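Local coordinates for FHA domain-containing protein DDL (Arabidopsis thaliana, PDB 3VPY) that probably recognises phosphothreonine on Dicer-like 1 through its FHA domain, a beta sandwich with a conserved phosphothreonine-binding cleft, at residues W17-F22 against R124-L129; Q82-I87 against Y108-E113; F42-R47 against C58-A63. One frame throughout, in Å; residues are numbered along the deposited sequence.

Interaction 1: W17-F22 against R124-L129; sequences WRLYVF and REYVLL
Arg18, Tyr20 and Phe22 each form a pair of backbone hydrogen bonds, with Leu129, Val127 and Glu125 in turn. The shortest runs from Arg18 N to Leu129 O at 2.7 Å, and the longest is Glu125 N to Phe22 O at 3.2 Å. The segment axes run antiparallel at 152° and come within 4.5 Å of each other. In the non-hydrogen-bonded pairs between them, the CA-H groups add weak support, as where Tyr126 CA lies 3.1 Å from Tyr20 O.

Apolar contacts occupy both faces. On the buried one, Leu19 has CG anti to the backbone N (chi1 -160°), which brings that atom to 3.7 Å from Tyr126 CB, while CD2 meets the ring at CD1. Val21 lies alongside Tyr126 and touches its CD1 and CE1 through CG2. At the other end, Trp17 CE3 approaches Leu128 CG at 3.4 Å, and this indole also meets the ring of Tyr67. An alanine in place of Leu19 would probably open a gap beside Tyr126 CB and CD1 and leave that ring less firmly positioned. On the partly exposed face, Phe22 CE2 presses on Val127 CG2 at 3.5 Å, and Tyr20 crosses Leu129 at about a right angle, with its CE2 3.9 Å from Leu129 CD1.

Strand 26-33 flanks one side of the pair and strand 116-119 the other. Strands from near the two ends of the domain, joined as neighbours within one sheet, are characteristic of the FHA beta sandwich.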
loop_
_atom_site.group_PDB
_atom_site.type_symbol
_atom_site.label_atom_id
_atom_site.label_comp_id
_atom_site.label_asym_id
_atom_site.label_seq_id
_atom_site.Cartn_x
_atom_site.Cartn_y
_atom_site.Cartn_z
ATOM N N TRP A 17 2.457 1.185 8.790
ATOM C CA TRP A 17 2.952 0.927 7.445
ATOM C C TRP A 17 3.643 2.169 6.875
ATOM O O TRP A 17 3.152 3.292 7.021
ATOM C CB TRP A 17 1.796 0.571 6.531
ATOM C CG TRP A 17 1.135 -0.708 6.852
ATOM C CD1 TRP A 17 0.013 -0.881 7.612
ATOM C CD2 TRP A 17 1.551 -2.015 6.436
ATOM N NE1 TRP A 17 -0.313 -2.228 7.676
ATOM C CE2 TRP A 17 0.611 -2.936 6.947
ATOM C CE3 TRP A 17 2.618 -2.491 5.654
ATOM C CZ2 TRP A 17 0.715 -4.320 6.728
ATOM C CZ3 TRP A 17 2.717 -3.870 5.430
ATOM C CH2 TRP A 17 1.760 -4.763 5.963
ATOM N N ARG A 18 4.783 1.956 6.242
ATOM C CA ARG A 18 5.523 3.032 5.584
ATOM C C ARG A 18 5.986 2.546 4.232
ATOM O O ARG A 18 6.104 1.352 4.015
ATOM C CB ARG A 18 6.719 3.473 6.425
ATOM C CG ARG A 18 6.344 4.068 7.794
ATOM C CD ARG A 18 7.490 4.853 8.375
ATOM N NE ARG A 18 8.548 3.998 8.906
ATOM C CZ ARG A 18 9.664 4.469 9.470
ATOM N NH1 ARG A 18 9.868 5.776 9.549
ATOM N NH2 ARG A 18 10.585 3.640 9.942
ATOM N N LEU A 19 6.247 3.481 3.331
ATOM C CA LEU A 19 6.615 3.145 1.980
ATOM C C LEU A 19 7.991 3.745 1.700
ATOM O O LEU A 19 8.157 4.981 1.647
ATOM C CB LEU A 19 5.561 3.735 1.020
ATOM C CG LEU A 19 5.426 3.170 -0.389
ATOM C CD1 LEU A 19 5.101 1.659 -0.383
ATOM C CD2 LEU A 19 4.396 3.971 -1.192
ATOM N N TYR A 20 8.988 2.871 1.581
ATOM C CA TYR A 20 10.351 3.273 1.252
ATOM C C TYR A 20 10.430 3.531 -0.241
ATOM O O TYR A 20 9.855 2.790 -1.035
ATOM C CB TYR A 20 11.333 2.185 1.693
ATOM C CG TYR A 20 11.482 2.157 3.201
ATOM C CD1 TYR A 20 12.571 2.771 3.809
ATOM C CD2 TYR A 20 10.500 1.593 4.019
ATOM C CE1 TYR A 20 12.703 2.796 5.169
ATOM C CE2 TYR A 20 10.624 1.609 5.394
ATOM C CZ TYR A 20 11.749 2.200 5.963
ATOM O OH TYR A 20 11.904 2.249 7.325
ATOM N N VAL A 21 11.100 4.616 -0.604
ATOM C CA VAL A 21 11.219 5.040 -1.994
ATOM C C VAL A 21 12.638 4.844 -2.531
ATOM O O VAL A 21 13.637 5.095 -1.827
ATOM C CB VAL A 21 10.895 6.534 -2.094
ATOM C CG1 VAL A 21 10.827 7.000 -3.579
ATOM C CG2 VAL A 21 9.588 6.848 -1.353
ATOM N N PHE A 22 12.715 4.441 -3.797
ATOM C CA PHE A 22 13.990 4.335 -4.492
ATOM C C PHE A 22 13.911 5.223 -5.721
ATOM O O PHE A 22 12.872 5.275 -6.400
ATOM C CB PHE A 22 14.287 2.890 -4.878
ATOM C CG PHE A 22 14.410 1.982 -3.697
ATOM C CD1 PHE A 22 15.643 1.739 -3.120
ATOM C CD2 PHE A 22 13.270 1.443 -3.105
ATOM C CE1 PHE A 22 15.762 0.911 -2.006
ATOM C CE2 PHE A 22 13.377 0.636 -1.980
ATOM C CZ PHE A 22 14.630 0.357 -1.442
ATOM N N ARG A 124 11.404 5.041 -10.511
ATOM C CA ARG A 124 11.223 4.918 -9.057
ATOM C C ARG A 124 10.543 3.612 -8.682
ATOM O O ARG A 124 9.816 3.026 -9.490
ATOM C CB ARG A 124 10.397 6.070 -8.510
ATOM C CG ARG A 124 11.060 7.369 -8.647
ATOM C CD ARG A 124 10.475 8.368 -7.706
ATOM N NE ARG A 124 11.279 9.567 -7.843
ATOM C CZ ARG A 124 11.399 10.498 -6.917
ATOM N NH1 ARG A 124 10.734 10.394 -5.769
ATOM N NH2 ARG A 124 12.184 11.537 -7.173
ATOM N N GLU A 125 10.795 3.140 -7.465
ATOM C CA GLU A 125 10.143 1.939 -6.966
ATOM C C GLU A 125 9.935 2.137 -5.486
ATOM O O GLU A 125 10.588 2.971 -4.868
ATOM C CB GLU A 125 11.022 0.712 -7.155
ATOM C CG GLU A 125 11.357 0.357 -8.573
ATOM C CD GLU A 125 12.403 -0.702 -8.583
ATOM O OE1 GLU A 125 13.598 -0.342 -8.712
ATOM O OE2 GLU A 125 12.026 -1.883 -8.407
ATOM N N TYR A 126 9.029 1.356 -4.927
ATOM C CA TYR A 126 8.645 1.506 -3.535
ATOM C C TYR A 126 8.634 0.151 -2.844
ATOM O O TYR A 126 8.269 -0.855 -3.460
ATOM C CB TYR A 126 7.250 2.139 -3.418
ATOM C CG TYR A 126 7.102 3.431 -4.173
ATOM C CD1 TYR A 126 7.233 4.653 -3.512
ATOM C CD2 TYR A 126 6.860 3.430 -5.558
ATOM C CE1 TYR A 126 7.097 5.848 -4.200
ATOM C CE2 TYR A 126 6.733 4.618 -6.267
ATOM C CZ TYR A 126 6.855 5.833 -5.574
ATOM O OH TYR A 126 6.748 7.027 -6.245
ATOM N N VAL A 127 9.042 0.128 -1.580
ATOM C CA VAL A 127 8.977 -1.084 -0.775
ATOM C C VAL A 127 8.153 -0.830 0.490
ATOM O O VAL A 127 8.390 0.157 1.214
ATOM C CB VAL A 127 10.396 -1.580 -0.367
ATOM C CG1 VAL A 127 10.309 -2.687 0.681
ATOM C CG2 VAL A 127 11.140 -2.079 -1.593
ATOM N N LEU A 128 7.181 -1.708 0.726
ATOM C CA LEU A 128 6.249 -1.560 1.832
ATOM C C LEU A 128 6.774 -2.276 3.061
ATOM O O LEU A 128 7.178 -3.429 2.985
ATOM C CB LEU A 128 4.888 -2.141 1.429
ATOM C CG LEU A 128 3.776 -2.005 2.456
ATOM C CD1 LEU A 128 3.410 -0.531 2.747
ATOM C CD2 LEU A 128 2.551 -2.781 1.943
ATOM N N LEU A 129 6.792 -1.580 4.198
ATOM C CA LEU A 129 7.223 -2.192 5.458
ATOM C C LEU A 129 6.444 -1.607 6.607
ATOM O O LEU A 129 5.843 -0.545 6.487
ATOM C CB LEU A 129 8.707 -1.895 5.723
ATOM C CG LEU A 129 9.867 -2.658 5.086
ATOM C CD1 LEU A 129 11.173 -2.264 5.817
ATOM C CD2 LEU A 129 9.681 -4.189 5.105
#

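Interaction 2: Q82-I87 against Y108-E113; sequences QVKPYI and YYELFE
Tyr86 and Ile87 make a short antiparallel pairing with Glu110 and Tyr109, at the point where strand 109-110 forms the margin of the mixed sheet beside strand 79-89. Ile87 and Tyr109 are the hydrogen-bonded pair: Ile87 N gives to Tyr109 O at 2.8 Å and Tyr109 N returns to Ile87 O at 2.9 Å. One more bond, Leu111 N to Pro85 O at 2.9 Å, carries the pairing onward. The two chains run at 115° to each other over residues 84-87 and 108-111, so the pairing stays short.

Pro85, Ile87 and Leu111 supply the apolar side. Leu111 CD2 lies 3.8 Å from Ile87 CG2 and its CB 4.0 Å from Pro85 CG; Ile98 and Ile117 cover Ile87 and Leu111 further. Away from this group, the Tyr86 ring slants past Glu110, its CE1 3.6 Å from Glu110 CB, while Arg68 makes a cation-pi contact with the same ring.

Lys84 completes the contact. Its chain bends at chi3 (-70°), which turns CE toward the carboxylate, and NZ forms a salt bridge with Glu110 OE2 at 2.8 Å. The extended Glu110 chain carries its carboxylate out to meet it. NZ sits well above the carboxylate plane, 53° out of it, and stands 3.6 Å from OE1, so the ammonium grips one oxygen more closely than the other.

The chemistry is therefore divided: apolar side chains hold one flank against the core of the sandwich, while on the partly exposed flank opposite charges are likely to help keep the short marginal strand beside its neighbour.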
loop_
_atom_site.group_PDB
_atom_site.type_symbol
_atom_site.label_atom_id
_atom_site.label_comp_id
_atom_site.label_asym_id
_atom_site.label_seq_id
_atom_site.Cartn_x
_atom_site.Cartn_y
_atom_site.Cartn_z
ATOM N N GLN A 82 -8.939 -7.103 11.288
ATOM C CA GLN A 82 -7.719 -6.355 11.108
ATOM C C GLN A 82 -7.925 -5.389 9.962
ATOM O O GLN A 82 -8.820 -5.576 9.143
ATOM C CB GLN A 82 -6.578 -7.307 10.782
ATOM C CG GLN A 82 -6.886 -8.200 9.601
ATOM C CD GLN A 82 -5.872 -9.300 9.421
ATOM O OE1 GLN A 82 -4.699 -9.138 9.754
ATOM N NE2 GLN A 82 -6.319 -10.429 8.875
ATOM N N VAL A 83 -7.109 -4.346 9.919
ATOM C CA VAL A 83 -7.134 -3.420 8.799
ATOM C C VAL A 83 -5.846 -3.603 8.010
ATOM O O VAL A 83 -4.740 -3.409 8.553
ATOM C CB VAL A 83 -7.254 -1.968 9.275
ATOM C CG1 VAL A 83 -7.133 -0.995 8.097
ATOM C CG2 VAL A 83 -8.579 -1.765 10.018
ATOM N N LYS A 84 -5.995 -3.900 6.718
ATOM C CA LYS A 84 -4.862 -4.277 5.877
ATOM C C LYS A 84 -4.819 -3.480 4.593
ATOM O O LYS A 84 -5.861 -3.017 4.126
ATOM C CB LYS A 84 -4.937 -5.767 5.531
ATOM C CG LYS A 84 -4.908 -6.647 6.771
ATOM C CD LYS A 84 -4.742 -8.104 6.406
ATOM C CE LYS A 84 -6.010 -8.632 5.751
ATOM N NZ LYS A 84 -5.828 -10.024 5.246
ATOM N N PRO A 85 -3.610 -3.306 4.023
ATOM C CA PRO A 85 -3.438 -2.540 2.786
ATOM C C PRO A 85 -3.762 -3.362 1.549
ATOM O O PRO A 85 -3.350 -4.520 1.463
ATOM C CB PRO A 85 -1.945 -2.193 2.783
ATOM C CG PRO A 85 -1.297 -3.341 3.525
ATOM C CD PRO A 85 -2.322 -3.812 4.554
ATOM N N TYR A 86 -4.494 -2.745 0.612
ATOM C CA TYR A 86 -4.774 -3.325 -0.722
ATOM C C TYR A 86 -4.442 -2.307 -1.792
ATOM O O TYR A 86 -4.739 -1.125 -1.621
ATOM C CB TYR A 86 -6.267 -3.686 -0.856
ATOM C CG TYR A 86 -6.623 -4.781 0.087
ATOM C CD1 TYR A 86 -6.796 -6.096 -0.360
ATOM C CD2 TYR A 86 -6.779 -4.512 1.456
ATOM C CE1 TYR A 86 -7.094 -7.126 0.563
ATOM C CE2 TYR A 86 -7.070 -5.509 2.365
ATOM C CZ TYR A 86 -7.220 -6.812 1.919
ATOM O OH TYR A 86 -7.503 -7.771 2.848
ATOM N N ILE A 87 -3.834 -2.736 -2.883
ATOM C CA ILE A 87 -3.575 -1.787 -3.977
ATOM C C ILE A 87 -4.615 -2.006 -5.077
ATOM O O ILE A 87 -5.070 -3.134 -5.281
ATOM C CB ILE A 87 -2.120 -1.909 -4.518
ATOM C CG1 ILE A 87 -1.770 -0.759 -5.465
ATOM C CG2 ILE A 87 -1.894 -3.276 -5.206
ATOM C CD1 ILE A 87 -0.291 -0.604 -5.678
ATOM N N TYR A 108 -8.898 -5.178 -6.095
ATOM C CA TYR A 108 -8.014 -5.014 -4.931
ATOM C C TYR A 108 -7.068 -6.197 -4.819
ATOM O O TYR A 108 -7.517 -7.370 -4.868
ATOM C CB TYR A 108 -8.816 -4.958 -3.629
ATOM C CG TYR A 108 -9.578 -3.673 -3.411
ATOM C CD1 TYR A 108 -8.917 -2.442 -3.367
ATOM C CD2 TYR A 108 -10.965 -3.695 -3.220
ATOM C CE1 TYR A 108 -9.607 -1.253 -3.176
ATOM C CE2 TYR A 108 -11.670 -2.493 -3.032
ATOM C CZ TYR A 108 -10.994 -1.293 -3.017
ATOM O OH TYR A 108 -11.686 -0.124 -2.827
ATOM N N TYR A 109 -5.781 -5.898 -4.618
ATOM C CA TYR A 109 -4.752 -6.906 -4.342
ATOM C C TYR A 109 -4.126 -6.657 -2.978
ATOM O O TYR A 109 -3.612 -5.565 -2.718
ATOM C CB TYR A 109 -3.634 -6.848 -5.403
ATOM C CG TYR A 109 -4.031 -7.367 -6.744
ATOM C CD1 TYR A 109 -3.682 -8.649 -7.141
ATOM C CD2 TYR A 109 -4.762 -6.571 -7.644
ATOM C CE1 TYR A 109 -4.041 -9.131 -8.392
ATOM C CE2 TYR A 109 -5.123 -7.049 -8.893
ATOM C CZ TYR A 109 -4.759 -8.320 -9.263
ATOM O OH TYR A 109 -5.108 -8.814 -10.509
ATOM N N GLU A 110 -4.194 -7.655 -2.094
ATOM C CA GLU A 110 -3.609 -7.486 -0.748
ATOM C C GLU A 110 -2.093 -7.252 -0.845
ATOM O O GLU A 110 -1.409 -7.921 -1.634
ATOM C CB GLU A 110 -3.890 -8.704 0.129
ATOM C CG GLU A 110 -3.508 -8.482 1.595
ATOM C CD GLU A 110 -3.872 -9.672 2.493
ATOM O OE1 GLU A 110 -4.459 -10.653 1.993
ATOM O OE2 GLU A 110 -3.538 -9.636 3.693
ATOM N N LEU A 111 -1.594 -6.306 -0.053
ATOM C CA LEU A 111 -0.153 -6.019 0.015
ATOM C C LEU A 111 0.468 -6.553 1.302
ATOM O O LEU A 111 -0.193 -6.618 2.348
ATOM C CB LEU A 111 0.083 -4.516 -0.085
ATOM C CG LEU A 111 -0.236 -3.817 -1.408
ATOM C CD1 LEU A 111 0.042 -2.327 -1.310
ATOM C CD2 LEU A 111 0.547 -4.433 -2.560
ATOM N N PHE A 112 1.740 -6.943 1.214
ATOM C CA PHE A 112 2.460 -7.531 2.343
ATOM C C PHE A 112 3.787 -6.827 2.581
ATOM O O PHE A 112 4.355 -6.232 1.650
ATOM C CB PHE A 112 2.712 -9.027 2.099
ATOM C CG PHE A 112 1.450 -9.864 2.036
ATOM C CD1 PHE A 112 1.034 -10.608 3.148
ATOM C CD2 PHE A 112 0.678 -9.912 0.878
ATOM C CE1 PHE A 112 -0.127 -11.385 3.089
ATOM C CE2 PHE A 112 -0.500 -10.693 0.822
ATOM C CZ PHE A 112 -0.889 -11.415 1.927
ATOM N N GLU A 113 4.293 -6.905 3.818
ATOM C CA GLU A 113 5.643 -6.405 4.118
ATOM C C GLU A 113 6.624 -6.969 3.089
ATOM O O GLU A 113 6.582 -8.174 2.760
ATOM C CB GLU A 113 6.121 -6.897 5.484
ATOM C CG GLU A 113 5.412 -6.384 6.682
ATOM C CD GLU A 113 6.066 -6.965 7.939
ATOM O OE1 GLU A 113 6.665 -8.047 7.855
ATOM O OE2 GLU A 113 6.008 -6.338 8.990
#

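Interaction 3: F42-R47 against C58-A63; sequences FGRERR and CSKQHA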
loop_
_atom_site.group_PDB
_atom_site.type_symbol
_atom_site.label_atom_id
_atom_site.label_comp_id
_atom_site.label_asym_id
_atom_site.label_seq_id
_atom_site.Cartn_x
_atom_site.Cartn_y
_atom_site.Cartn_z
ATOM N N PHE A 42 -1.991 7.560 -5.704
ATOM C CA PHE A 42 -0.736 7.756 -6.439
ATOM C C PHE A 42 -1.061 8.231 -7.842
ATOM O O PHE A 42 -1.893 7.638 -8.534
ATOM C CB PHE A 42 0.010 6.434 -6.557
ATOM C CG PHE A 42 0.454 5.877 -5.229
ATOM C CD1 PHE A 42 1.786 6.015 -4.826
ATOM C CD2 PHE A 42 -0.454 5.247 -4.377
ATOM C CE1 PHE A 42 2.211 5.503 -3.585
ATOM C CE2 PHE A 42 -0.056 4.750 -3.111
ATOM C CZ PHE A 42 1.281 4.874 -2.719
ATOM N N GLY A 43 -0.383 9.279 -8.283
ATOM C CA GLY A 43 -0.616 9.746 -9.636
ATOM C C GLY A 43 0.224 10.930 -10.015
ATOM O O GLY A 43 0.875 11.549 -9.164
ATOM N N ARG A 44 0.223 11.216 -11.312
ATOM C CA ARG A 44 1.031 12.321 -11.847
ATOM C C ARG A 44 0.426 13.696 -11.553
ATOM O O ARG A 44 1.140 14.713 -11.556
ATOM C CB ARG A 44 1.247 12.113 -13.347
ATOM C CG ARG A 44 2.621 12.571 -13.870
ATOM C CD ARG A 44 2.707 12.438 -15.395
ATOM N NE ARG A 44 1.857 13.462 -16.033
ATOM C CZ ARG A 44 0.666 13.233 -16.586
ATOM N NH1 ARG A 44 0.165 12.001 -16.675
ATOM N NH2 ARG A 44 -0.026 14.249 -17.073
ATOM N N GLU A 45 -0.880 13.737 -11.287
ATOM C CA GLU A 45 -1.564 15.019 -11.046
ATOM C C GLU A 45 -1.361 15.503 -9.604
ATOM O O GLU A 45 -2.011 15.035 -8.685
ATOM C CB GLU A 45 -3.050 14.905 -11.395
ATOM C CG GLU A 45 -3.820 16.209 -11.233
ATOM C CD GLU A 45 -5.220 16.139 -11.812
ATOM O OE1 GLU A 45 -5.572 15.108 -12.428
ATOM O OE2 GLU A 45 -5.982 17.117 -11.636
ATOM N N ARG A 46 -0.431 16.437 -9.425
ATOM C CA ARG A 46 -0.045 16.893 -8.086
ATOM C C ARG A 46 -1.181 17.566 -7.309
ATOM O O ARG A 46 -1.161 17.561 -6.075
ATOM C CB ARG A 46 1.215 17.776 -8.144
ATOM C CG ARG A 46 2.447 16.980 -8.553
ATOM C CD ARG A 46 3.740 17.755 -8.348
ATOM N NE ARG A 46 4.860 16.846 -8.130
ATOM C CZ ARG A 46 5.444 16.617 -6.953
ATOM N NH1 ARG A 46 5.035 17.244 -5.853
ATOM N NH2 ARG A 46 6.454 15.762 -6.879
ATOM N N ARG A 47 -2.188 18.080 -8.025
ATOM C CA ARG A 47 -3.335 18.746 -7.396
ATOM C C ARG A 47 -4.157 17.781 -6.532
ATOM O O ARG A 47 -4.774 18.198 -5.549
ATOM C CB ARG A 47 -4.220 19.413 -8.471
ATOM C CG ARG A 47 -5.387 20.276 -7.950
ATOM C CD ARG A 47 -5.813 21.332 -8.998
ATOM N NE ARG A 47 -7.183 21.819 -8.775
ATOM C CZ ARG A 47 -7.901 22.537 -9.644
ATOM N NH1 ARG A 47 -7.400 22.892 -10.823
ATOM N NH2 ARG A 47 -9.135 22.909 -9.327
ATOM N N CYS A 58 3.496 7.648 -16.051
ATOM C CA CYS A 58 2.420 7.476 -15.062
ATOM C C CYS A 58 1.156 8.255 -15.404
ATOM O O CYS A 58 1.215 9.354 -15.927
ATOM C CB CYS A 58 2.897 7.915 -13.690
ATOM S SG CYS A 58 4.217 6.829 -13.061
ATOM N N SER A 59 0.003 7.690 -15.064
ATOM C CA SER A 59 -1.282 8.350 -15.348
ATOM C C SER A 59 -1.575 9.413 -14.287
ATOM O O SER A 59 -0.975 9.394 -13.197
ATOM C CB SER A 59 -2.397 7.294 -15.385
ATOM O OG SER A 59 -2.104 6.258 -16.345
ATOM N N LYS A 60 -2.470 10.354 -14.608
ATOM C CA LYS A 60 -2.844 11.435 -13.686
ATOM C C LYS A 60 -3.314 10.904 -12.327
ATOM O O LYS A 60 -2.904 11.380 -11.257
ATOM C CB LYS A 60 -3.932 12.286 -14.336
ATOM C CG LYS A 60 -3.418 13.190 -15.454
ATOM C CD LYS A 60 -4.568 13.860 -16.170
ATOM C CE LYS A 60 -4.783 15.251 -15.666
ATOM N NZ LYS A 60 -5.529 16.018 -16.695
ATOM N N GLN A 61 -4.175 9.893 -12.392
ATOM C CA GLN A 61 -4.588 9.101 -11.233
ATOM C C GLN A 61 -4.315 7.632 -11.572
ATOM O O GLN A 61 -5.004 7.024 -12.411
ATOM C CB GLN A 61 -6.080 9.321 -10.931
ATOM C CG GLN A 61 -6.453 10.771 -10.635
ATOM C CD GLN A 61 -7.921 10.936 -10.266
ATOM O OE1 GLN A 61 -8.443 10.181 -9.453
ATOM N NE2 GLN A 61 -8.573 11.946 -10.837
ATOM N N HIS A 62 -3.287 7.080 -10.939
ATOM C CA HIS A 62 -2.684 5.847 -11.416
ATOM C C HIS A 62 -3.159 4.660 -10.599
ATOM O O HIS A 62 -3.631 3.678 -11.156
ATOM C CB HIS A 62 -1.157 5.940 -11.339
ATOM C CG HIS A 62 -0.445 4.991 -12.246
ATOM N ND1 HIS A 62 -0.309 3.643 -12.000
ATOM C CD2 HIS A 62 0.182 5.220 -13.425
ATOM C CE1 HIS A 62 0.384 3.087 -12.979
ATOM N NE2 HIS A 62 0.691 4.022 -13.855
ATOM N N ALA A 63 -3.022 4.745 -9.280
ATOM C CA ALA A 63 -3.342 3.610 -8.399
ATOM C C ALA A 63 -3.698 4.160 -7.032
ATOM O O ALA A 63 -3.292 5.277 -6.679
ATOM C CB ALA A 63 -2.162 2.685 -8.278
#
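Arg44 meets Cys58 through a chain that stays extended at chi2 and then bends at chi3 (71°), which turns NE. Beyond that bend, NH1 reaches Cys58 O in a hydrogen bond of 2.9 Å, and the oxygen lies at the guanidinium edge, only 2° out of its plane. Glu45 has CG anti to the backbone N (chi1 -177°) and runs out extended to cross Lys60 obliquely; its OE1 comes to 3.3 Å from Lys60 CE. The charged atoms stop short of a salt bridge, with Glu45 OE1 and Lys60 NZ 4.4 Å apart, so any attraction between them is probably modest.

Backbone bonds fix the two loops together. Arg44 N gives to Ser59 O at 2.9 Å, and Glu45 N reaches a lone pair of Lys60 O. These loops carry the Gly-Arg and Ser-x-x-His signatures of FHA domains, here Gly43-Arg44 and Ser59 to His62. In relatives, the arginine and serine of these signatures contact the phosphothreonine, consistent with the conserved recognition cleft of this domain.

Where the second signature runs into strand 63-73, His62 and Ala63 both face Phe42 in a classic beta bulge. Phe42 O accepts from both, at 2.8 Å from His62 N and at 3.2 Å from Ala63 N, while Phe42 N bonds in return to Ala63 O. Gly43 lets Lys60 O come within 3.2 Å of its CA; a beta carbon there would fall 2.1 Å from that oxygen. His62 CB packs against Phe42 O, and its ring turns an edge, at CD2, to the Cys58-Ser59 peptide; ND1, elsewhere on the ring, makes a weak hydrogen bond to Thr96 OG1.

From the N terminus, residues 17-22 open the loop that interaction 1 closes only at 124-129, after 101 intervening residues, so both other contacts fall within it. Interaction 3 comes first, 42-47 meeting 58-63 around a ten-residue loop. Interaction 2 follows in series, 82-87 joining 108-113 after twenty residues; the two do not cross. Both reach the mixed sheet, with centres about 20 Å apart, whereas interaction 1 belongs to the antiparallel sheet. Packing across the sandwich connects them: Leu128 CD2 lies 3.6 Å from Leu111 CB toward interaction 2, and Leu19 CD2 lies 3.6 Å from Phe42 CE1 toward interaction 3.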